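Local coordinates for protein acetyl xylan esterase (PDB 6AGQ) that probably removes acetyl groups from xylan and related acetylated substrates as a cold-active esterase of the alpha/beta-hydrolase clan, at residues A[52-60]-A[71-79]; A[190-198]-A[255-263]. All coordinates share one frame; numbering follows the deposited sequence.

Contact 1: residues A[52-60]-A[71-79]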
loop_
_atom_site.group_PDB
_atom_site.type_symbol
_atom_site.label_atom_id
_atom_site.label_comp_id
_atom_site.label_asym_id
_atom_site.label_seq_id
_atom_site.Cartn_x
_atom_site.Cartn_y
_atom_site.Cartn_z
ATOM N N LEU A 52 -16.081 -39.170 -4.394
ATOM C CA LEU A 52 -15.639 -40.070 -3.294
ATOM C C LEU A 52 -16.743 -41.065 -2.931
ATOM O O LEU A 52 -17.794 -40.677 -2.420
ATOM C CB LEU A 52 -15.257 -39.284 -2.024
ATOM C CG LEU A 52 -13.825 -38.786 -1.791
ATOM C CD1 LEU A 52 -12.948 -38.757 -3.043
ATOM C CD2 LEU A 52 -13.867 -37.401 -1.157
ATOM N N LYS A 53 -16.497 -42.329 -3.233
ATOM C CA LYS A 53 -17.367 -43.436 -2.848
ATOM C C LYS A 53 -16.895 -44.160 -1.572
ATOM O O LYS A 53 -17.619 -44.957 -1.065
ATOM C CB LYS A 53 -17.520 -44.400 -4.027
ATOM C CG LYS A 53 -18.691 -45.369 -3.912
ATOM C CD LYS A 53 -19.225 -45.836 -5.279
ATOM C CE LYS A 53 -19.484 -47.345 -5.354
ATOM N NZ LYS A 53 -18.193 -48.083 -5.463
ATOM N N SER A 54 -15.737 -43.826 -1.007
ATOM C CA SER A 54 -15.312 -44.351 0.313
ATOM C C SER A 54 -16.027 -43.762 1.577
ATOM O O SER A 54 -15.790 -44.212 2.706
ATOM C CB SER A 54 -13.777 -44.213 0.467
ATOM O OG SER A 54 -13.366 -42.881 0.790
ATOM N N ILE A 55 -16.851 -42.741 1.382
ATOM C CA ILE A 55 -17.580 -42.090 2.432
ATOM C C ILE A 55 -19.064 -41.964 2.027
ATOM O O ILE A 55 -19.383 -41.914 0.836
ATOM C CB ILE A 55 -16.985 -40.687 2.730
ATOM C CG1 ILE A 55 -17.059 -39.760 1.506
ATOM C CG2 ILE A 55 -15.541 -40.801 3.189
ATOM C CD1 ILE A 55 -16.592 -38.318 1.786
ATOM N N SER A 56 -19.954 -41.920 3.022
ATOM C CA SER A 56 -21.299 -41.427 2.799
ATOM C C SER A 56 -21.391 -39.974 3.230
ATOM O O SER A 56 -20.902 -39.602 4.340
ATOM C CB SER A 56 -22.331 -42.273 3.546
ATOM O OG SER A 56 -22.123 -43.638 3.185
ATOM N N ILE A 57 -22.074 -39.192 2.397
ATOM C CA ILE A 57 -22.219 -37.722 2.545
ATOM C C ILE A 57 -23.661 -37.307 2.622
ATOM O O ILE A 57 -24.393 -37.544 1.673
ATOM C CB ILE A 57 -21.581 -36.954 1.344
ATOM C CG1 ILE A 57 -20.066 -37.156 1.335
ATOM C CG2 ILE A 57 -21.906 -35.453 1.369
ATOM C CD1 ILE A 57 -19.502 -37.064 -0.058
ATOM N N TYR A 58 -24.056 -36.648 3.727
ATOM C CA TYR A 58 -25.403 -36.176 3.911
ATOM C C TYR A 58 -25.479 -34.692 3.946
ATOM O O TYR A 58 -24.705 -34.035 4.607
ATOM C CB TYR A 58 -25.971 -36.713 5.209
ATOM C CG TYR A 58 -26.038 -38.231 5.244
ATOM C CD1 TYR A 58 -27.166 -38.904 4.798
ATOM C CD2 TYR A 58 -24.944 -38.967 5.666
ATOM C CE1 TYR A 58 -27.226 -40.307 4.834
ATOM C CE2 TYR A 58 -24.964 -40.353 5.690
ATOM C CZ TYR A 58 -26.107 -41.024 5.262
ATOM O OH TYR A 58 -26.087 -42.392 5.271
ATOM N N ASP A 59 -26.449 -34.172 3.220
ATOM C CA ASP A 59 -26.887 -32.859 3.294
ATOM C C ASP A 59 -27.855 -32.815 4.494
ATOM O O ASP A 59 -28.736 -33.650 4.630
ATOM C CB ASP A 59 -27.628 -32.527 1.977
ATOM C CG ASP A 59 -27.774 -31.053 1.765
ATOM O OD1 ASP A 59 -27.317 -30.323 2.668
ATOM O OD2 ASP A 59 -28.340 -30.614 0.725
ATOM N N VAL A 60 -27.670 -31.845 5.380
ATOM C CA VAL A 60 -28.288 -31.895 6.706
ATOM C C VAL A 60 -28.887 -30.515 7.003
ATOM O O VAL A 60 -28.259 -29.487 6.660
ATOM C CB VAL A 60 -27.192 -32.345 7.686
ATOM C CG1 VAL A 60 -27.414 -31.846 9.079
ATOM C CG2 VAL A 60 -27.033 -33.862 7.605
ATOM N N HIS A 71 -28.036 -25.336 8.043
ATOM C CA HIS A 71 -27.520 -26.331 7.097
ATOM C C HIS A 71 -26.121 -26.859 7.393
ATOM O O HIS A 71 -25.258 -26.199 7.987
ATOM C CB HIS A 71 -27.554 -25.789 5.683
ATOM C CG HIS A 71 -28.915 -25.400 5.251
ATOM N ND1 HIS A 71 -29.494 -24.213 5.646
ATOM C CD2 HIS A 71 -29.854 -26.066 4.544
ATOM C CE1 HIS A 71 -30.717 -24.141 5.158
ATOM N NE2 HIS A 71 -30.966 -25.258 4.503
ATOM N N GLY A 72 -25.902 -28.086 7.011
ATOM C CA GLY A 72 -24.609 -28.691 7.173
ATOM C C GLY A 72 -24.340 -29.870 6.262
ATOM O O GLY A 72 -25.143 -30.225 5.343
ATOM N N TRP A 73 -23.164 -30.441 6.503
ATOM C CA TRP A 73 -22.721 -31.614 5.818
ATOM C C TRP A 73 -22.318 -32.578 6.912
ATOM O O TRP A 73 -21.558 -32.207 7.752
ATOM C CB TRP A 73 -21.503 -31.364 4.925
ATOM C CG TRP A 73 -21.625 -30.475 3.741
ATOM C CD1 TRP A 73 -20.914 -29.372 3.516
ATOM C CD2 TRP A 73 -22.433 -30.689 2.570
ATOM N NE1 TRP A 73 -21.220 -28.848 2.289
ATOM C CE2 TRP A 73 -22.172 -29.625 1.691
ATOM C CE3 TRP A 73 -23.361 -31.654 2.201
ATOM C CZ2 TRP A 73 -22.831 -29.475 0.427
ATOM C CZ3 TRP A 73 -24.000 -31.536 0.933
ATOM C CH2 TRP A 73 -23.727 -30.437 0.076
ATOM N N TYR A 74 -22.798 -33.813 6.829
ATOM C CA TYR A 74 -22.486 -34.880 7.768
ATOM C C TYR A 74 -21.876 -35.994 6.924
ATOM O O TYR A 74 -22.423 -36.359 5.909
ATOM C CB TYR A 74 -23.758 -35.390 8.455
ATOM C CG TYR A 74 -23.545 -36.588 9.371
ATOM C CD1 TYR A 74 -22.756 -36.463 10.520
ATOM C CD2 TYR A 74 -24.186 -37.781 9.150
ATOM C CE1 TYR A 74 -22.538 -37.503 11.382
ATOM C CE2 TYR A 74 -23.988 -38.872 10.025
ATOM C CZ TYR A 74 -23.152 -38.721 11.131
ATOM O OH TYR A 74 -22.923 -39.752 12.010
ATOM N N VAL A 75 -20.715 -36.454 7.310
ATOM C CA VAL A 75 -19.889 -37.383 6.527
ATOM C C VAL A 75 -19.492 -38.541 7.444
ATOM O O VAL A 75 -19.069 -38.323 8.638
ATOM C CB VAL A 75 -18.620 -36.669 5.975
ATOM C CG1 VAL A 75 -17.757 -37.618 5.235
ATOM C CG2 VAL A 75 -18.980 -35.523 5.027
ATOM N N THR A 76 -19.643 -39.762 6.933
ATOM C CA THR A 76 -19.136 -40.986 7.637
ATOM C C THR A 76 -18.420 -41.948 6.680
ATOM O O THR A 76 -18.694 -41.936 5.451
ATOM C CB THR A 76 -20.254 -41.798 8.347
ATOM O OG1 THR A 76 -20.948 -42.584 7.401
ATOM C CG2 THR A 76 -21.242 -40.908 9.005
ATOM N N PRO A 77 -17.504 -42.784 7.228
ATOM C CA PRO A 77 -16.995 -43.881 6.409
ATOM C C PRO A 77 -18.161 -44.692 5.814
ATOM O O PRO A 77 -19.174 -44.862 6.484
ATOM C CB PRO A 77 -16.232 -44.739 7.398
ATOM C CG PRO A 77 -16.056 -43.917 8.640
ATOM C CD PRO A 77 -17.199 -42.978 8.659
ATOM N N LYS A 78 -18.068 -45.124 4.553
ATOM C CA LYS A 78 -19.159 -45.899 3.963
ATOM C C LYS A 78 -19.270 -47.251 4.700
ATOM O O LYS A 78 -18.332 -47.686 5.390
ATOM C CB LYS A 78 -18.961 -46.133 2.454
ATOM C CG LYS A 78 -17.754 -47.003 2.090
ATOM C CD LYS A 78 -17.983 -47.769 0.786
ATOM C CE LYS A 78 -16.719 -48.464 0.279
ATOM N NZ LYS A 78 -16.047 -49.265 1.350
ATOM N N GLY A 79 -20.426 -47.874 4.580
ATOM C CA GLY A 79 -20.629 -49.258 5.050
ATOM C C GLY A 79 -21.326 -49.294 6.386
ATOM O O GLY A 79 -21.818 -48.275 6.864
#
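From Ser54 and Lys78 at one end to Val60 and Gly72 at the other, the segments pair as the two arms of a beta hairpin: strands 55-60 and 71-77 run antiparallel at 164°, their axes 4.5 Å apart. Reciprocal N-H...O bonds join the hydrogen-bonded pairs Ser56-Thr76, Tyr58-Tyr74 and Val60-Gly72; Tyr58 N to Tyr74 O, at 2.7 Å, is nearly straight. Past the Ser56-Thr76 pair, Lys78 N reaches Ser54 O at 3.1 Å, arriving above the carbonyl plane.

Side chains alternate between two faces. On one, Trp73 holds CG anti to its own carbonyl carbon (chi1 -66°), which swings its six-membered ring across strand 55-60: CE3 comes edge-on to Tyr58 O at 3.6 Å, and CZ3 packs against Asp59 CB and CG, ring and carboxylate planes 34° apart. Asp59 OD1 and Gly72 O, two acceptors 3.4 Å from each other, are reconciled by NH1 of Arg99, which binds both, and Arg99 also makes a cation-pi contact with Trp73. Farther along this side Ile57 lies beside Val75, while Ile55 CD1 slants in to Val75 CG1 at 3.7 Å.

On the other face Tyr58 and Tyr74 stand side by side, CD2 to CD2 3.8 Å, and the Tyr58 ring offers its edge to Tyr74 O. Val60 CG2 fills in against Tyr74 CB at 3.7 Å. The Tyr74 hydroxyl is bonded to Glu173.

Strand 43-46 flanks the hairpin along 55-60, touched by Ser56, Tyr58 and Val60, and strand 114-118 flanks it along 71-77, so both arms are interior to the antiparallel part of the sheet. Helix 106-110 packs on Ile55 and Val75 through Leu106 and Ala109, and Ser110 of the second subunit touches Ser54.

Contact 2: residues A[190-198]-A[255-263]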
loop_
_atom_site.group_PDB
_atom_site.type_symbol
_atom_site.label_atom_id
_atom_site.label_comp_id
_atom_site.label_asym_id
_atom_site.label_seq_id
_atom_site.Cartn_x
_atom_site.Cartn_y
_atom_site.Cartn_z
ATOM N N LEU A 190 -16.065 -20.486 18.533
ATOM C CA LEU A 190 -17.230 -21.362 18.666
ATOM C C LEU A 190 -16.928 -22.697 19.314
ATOM O O LEU A 190 -17.802 -23.197 20.002
ATOM C CB LEU A 190 -18.030 -21.641 17.317
ATOM C CG LEU A 190 -18.441 -20.323 16.588
ATOM C CD1 LEU A 190 -19.258 -20.491 15.319
ATOM C CD2 LEU A 190 -19.182 -19.413 17.559
ATOM N N ALA A 191 -15.788 -23.326 19.034
ATOM C CA ALA A 191 -15.440 -24.580 19.712
ATOM C C ALA A 191 -15.123 -24.341 21.206
ATOM O O ALA A 191 -15.378 -25.239 22.018
ATOM C CB ALA A 191 -14.242 -25.275 19.079
ATOM N N LEU A 192 -14.537 -23.219 21.580
ATOM C CA LEU A 192 -14.361 -22.935 23.041
ATOM C C LEU A 192 -15.762 -22.749 23.697
ATOM O O LEU A 192 -15.992 -23.181 24.836
ATOM C CB LEU A 192 -13.493 -21.676 23.289
ATOM C CG LEU A 192 -12.005 -21.722 22.932
ATOM C CD1 LEU A 192 -11.355 -20.371 23.199
ATOM C CD2 LEU A 192 -11.254 -22.780 23.708
ATOM N N ALA A 193 -16.702 -22.131 22.966
ATOM C CA ALA A 193 -18.088 -21.964 23.464
ATOM C C ALA A 193 -18.766 -23.332 23.647
ATOM O O ALA A 193 -19.465 -23.594 24.617
ATOM C CB ALA A 193 -18.909 -21.114 22.500
ATOM N N ALA A 194 -18.623 -24.172 22.670
ATOM C CA ALA A 194 -19.295 -25.462 22.699
ATOM C C ALA A 194 -18.802 -26.286 23.848
ATOM O O ALA A 194 -19.592 -26.838 24.593
ATOM C CB ALA A 194 -19.071 -26.204 21.428
ATOM N N ALA A 195 -17.490 -26.331 24.003
ATOM C CA ALA A 195 -16.874 -27.052 25.096
ATOM C C ALA A 195 -17.075 -26.379 26.456
ATOM O O ALA A 195 -17.066 -27.031 27.485
ATOM C CB ALA A 195 -15.404 -27.220 24.813
ATOM N N GLY A 196 -17.208 -25.059 26.462
ATOM C CA GLY A 196 -17.426 -24.333 27.690
ATOM C C GLY A 196 -18.825 -24.438 28.249
ATOM O O GLY A 196 -18.998 -24.493 29.454
ATOM N N LEU A 197 -19.802 -24.463 27.355
ATOM C CA LEU A 197 -21.229 -24.514 27.682
ATOM C C LEU A 197 -21.854 -25.925 27.669
ATOM O O LEU A 197 -23.029 -26.093 28.030
ATOM C CB LEU A 197 -22.005 -23.612 26.693
ATOM C CG LEU A 197 -21.644 -22.113 26.759
ATOM C CD1 LEU A 197 -22.522 -21.273 25.853
ATOM C CD2 LEU A 197 -21.729 -21.566 28.186
ATOM N N ASP A 198 -21.089 -26.935 27.291
ATOM C CA ASP A 198 -21.619 -28.288 27.216
ATOM C C ASP A 198 -20.612 -29.255 27.724
ATOM O O ASP A 198 -19.453 -29.146 27.358
ATOM C CB ASP A 198 -21.954 -28.635 25.743
ATOM C CG ASP A 198 -22.970 -29.776 25.615
ATOM O OD1 ASP A 198 -24.189 -29.484 25.605
ATOM O OD2 ASP A 198 -22.571 -30.973 25.514
ATOM N N GLY A 255 -14.526 -15.996 24.925
ATOM C CA GLY A 255 -13.833 -17.289 25.009
ATOM C C GLY A 255 -12.944 -17.489 26.239
ATOM O O GLY A 255 -12.793 -18.600 26.711
ATOM N N MET A 256 -12.356 -16.426 26.748
ATOM C CA MET A 256 -11.622 -16.480 28.015
ATOM C C MET A 256 -12.506 -16.925 29.215
ATOM O O MET A 256 -12.120 -17.765 30.033
ATOM C CB MET A 256 -11.051 -15.095 28.256
ATOM C CG MET A 256 -10.301 -14.883 29.559
ATOM S SD MET A 256 -9.596 -13.232 29.455
ATOM C CE MET A 256 -10.940 -12.169 29.993
ATOM N N ASN A 257 -13.713 -16.387 29.304
ATOM C CA ASN A 257 -14.681 -16.882 30.281
ATOM C C ASN A 257 -15.200 -18.296 29.990
ATOM O O ASN A 257 -15.460 -19.024 30.957
ATOM C CB ASN A 257 -15.866 -15.904 30.412
ATOM C CG ASN A 257 -15.431 -14.554 30.891
ATOM O OD1 ASN A 257 -14.510 -14.434 31.719
ATOM N ND2 ASN A 257 -16.080 -13.515 30.384
ATOM N N MET A 258 -15.444 -18.660 28.694
ATOM C CA MET A 258 -15.749 -20.062 28.351
ATOM C C MET A 258 -14.636 -21.047 28.739
ATOM O O MET A 258 -14.915 -22.136 29.299
ATOM C CB MET A 258 -15.967 -20.246 26.823
ATOM C CG MET A 258 -17.098 -19.437 26.254
ATOM S SD MET A 258 -18.591 -19.893 27.091
ATOM C CE MET A 258 -19.644 -18.600 26.411
ATOM N N ALA A 259 -13.391 -20.674 28.426
ATOM C CA ALA A 259 -12.174 -21.505 28.766
ATOM C C ALA A 259 -12.118 -21.942 30.218
ATOM O O ALA A 259 -11.700 -23.038 30.537
ATOM C CB ALA A 259 -10.887 -20.754 28.456
ATOM N N SER A 260 -12.597 -21.066 31.087
ATOM C CA SER A 260 -12.623 -21.315 32.540
ATOM C C SER A 260 -13.594 -22.470 32.929
ATOM O O SER A 260 -13.518 -22.997 34.018
ATOM C CB SER A 260 -13.025 -19.995 33.204
ATOM O OG SER A 260 -13.691 -20.231 34.389
ATOM N N ARG A 261 -14.535 -22.820 32.042
ATOM C CA ARG A 261 -15.477 -23.938 32.280
ATOM C C ARG A 261 -15.251 -25.189 31.419
ATOM O O ARG A 261 -16.030 -26.104 31.527
ATOM C CB ARG A 261 -16.911 -23.430 32.113
ATOM C CG ARG A 261 -17.296 -22.402 33.173
ATOM C CD ARG A 261 -17.845 -21.156 32.529
ATOM N NE ARG A 261 -18.479 -20.306 33.513
ATOM C CZ ARG A 261 -18.042 -19.120 33.934
ATOM N NH1 ARG A 261 -16.928 -18.577 33.463
ATOM N NH2 ARG A 261 -18.765 -18.442 34.841
ATOM N N ILE A 262 -14.223 -25.198 30.561
ATOM C CA ILE A 262 -13.833 -26.338 29.735
ATOM C C ILE A 262 -13.044 -27.353 30.530
ATOM O O ILE A 262 -11.990 -27.003 31.081
ATOM C CB ILE A 262 -12.965 -25.898 28.520
ATOM C CG1 ILE A 262 -13.776 -24.952 27.621
ATOM C CG2 ILE A 262 -12.470 -27.097 27.721
ATOM C CD1 ILE A 262 -13.039 -24.355 26.467
ATOM N N LYS A 263 -13.530 -28.592 30.576
ATOM C CA LYS A 263 -12.794 -29.759 31.190
ATOM C C LYS A 263 -12.234 -30.766 30.182
ATOM O O LYS A 263 -11.405 -31.622 30.530
ATOM C CB LYS A 263 -13.701 -30.556 32.139
ATOM C CG LYS A 263 -13.911 -29.953 33.520
ATOM C CD LYS A 263 -15.283 -29.295 33.691
ATOM C CE LYS A 263 -15.845 -29.479 35.110
ATOM N NZ LYS A 263 -14.848 -29.107 36.154
HETATM O O HOH W 1 -15.302 -29.053 28.622
HETATM O O HOH W 2 -17.762 -27.587 30.048
#
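Arg261 meets Gly196 O with CB alone, at 3.5 Å, while its guanidinium, the flat group here, leads away from helix 190-197. NH1 donates to Asn257 O at 2.9 Å, that oxygen lying 17° out of the guanidinium plane; Asn20 also binds NH1, and Asp25 forms a salt bridge with NE.

The packing itself is aliphatic. Met258 sets CB against Leu192 O (3.5 Å), and its bend at chi2 (-59°) carries SD to Leu197 CD2 at 3.7 Å. Gly196 permits this approach, since a CB there would run into Met258 CB. Cut back to an alanine here, the Met258 chain loses CG, SD and CE, which would probably open a gap beside Leu197 and Ala193. Ile262 crosses Leu192 at about a right angle, CD1 to CD2 3.6 Å, and rests CG1 on Gly196 N and Ala195 CB. One water bridges Ala195 O (2.9 Å) and Lys263 N (2.7 Å).

Helices 190-197 and 255-259 lie 36° apart, their axes 8.6 Å from each other. Helix 186-197 begins within a Gly-Xaa-Ser-Xaa-Gly pattern, consistent with the helix that follows the nucleophile elbow in alpha/beta hydrolases.

In the fold
Contact 1 belongs to the sheet and contact 2 to the helical layer beside it; they do not touch: their centres are 28 Å apart and their nearest atoms about 11 Å. The centre of contact 1, which forms the antiparallel flank, is about 22 Å from the centre of the chain; that of contact 2, which packs two helices in the interior, about 9 Å. Strands 114-118, 86-92 and 179-184 follow in order across the sheet from the hairpin, and the last of them leads through the probable nucleophile elbow into helix 186-197 of contact 2. Contact 2 is thus the one joined directly along the chain to the likely catalytic serine.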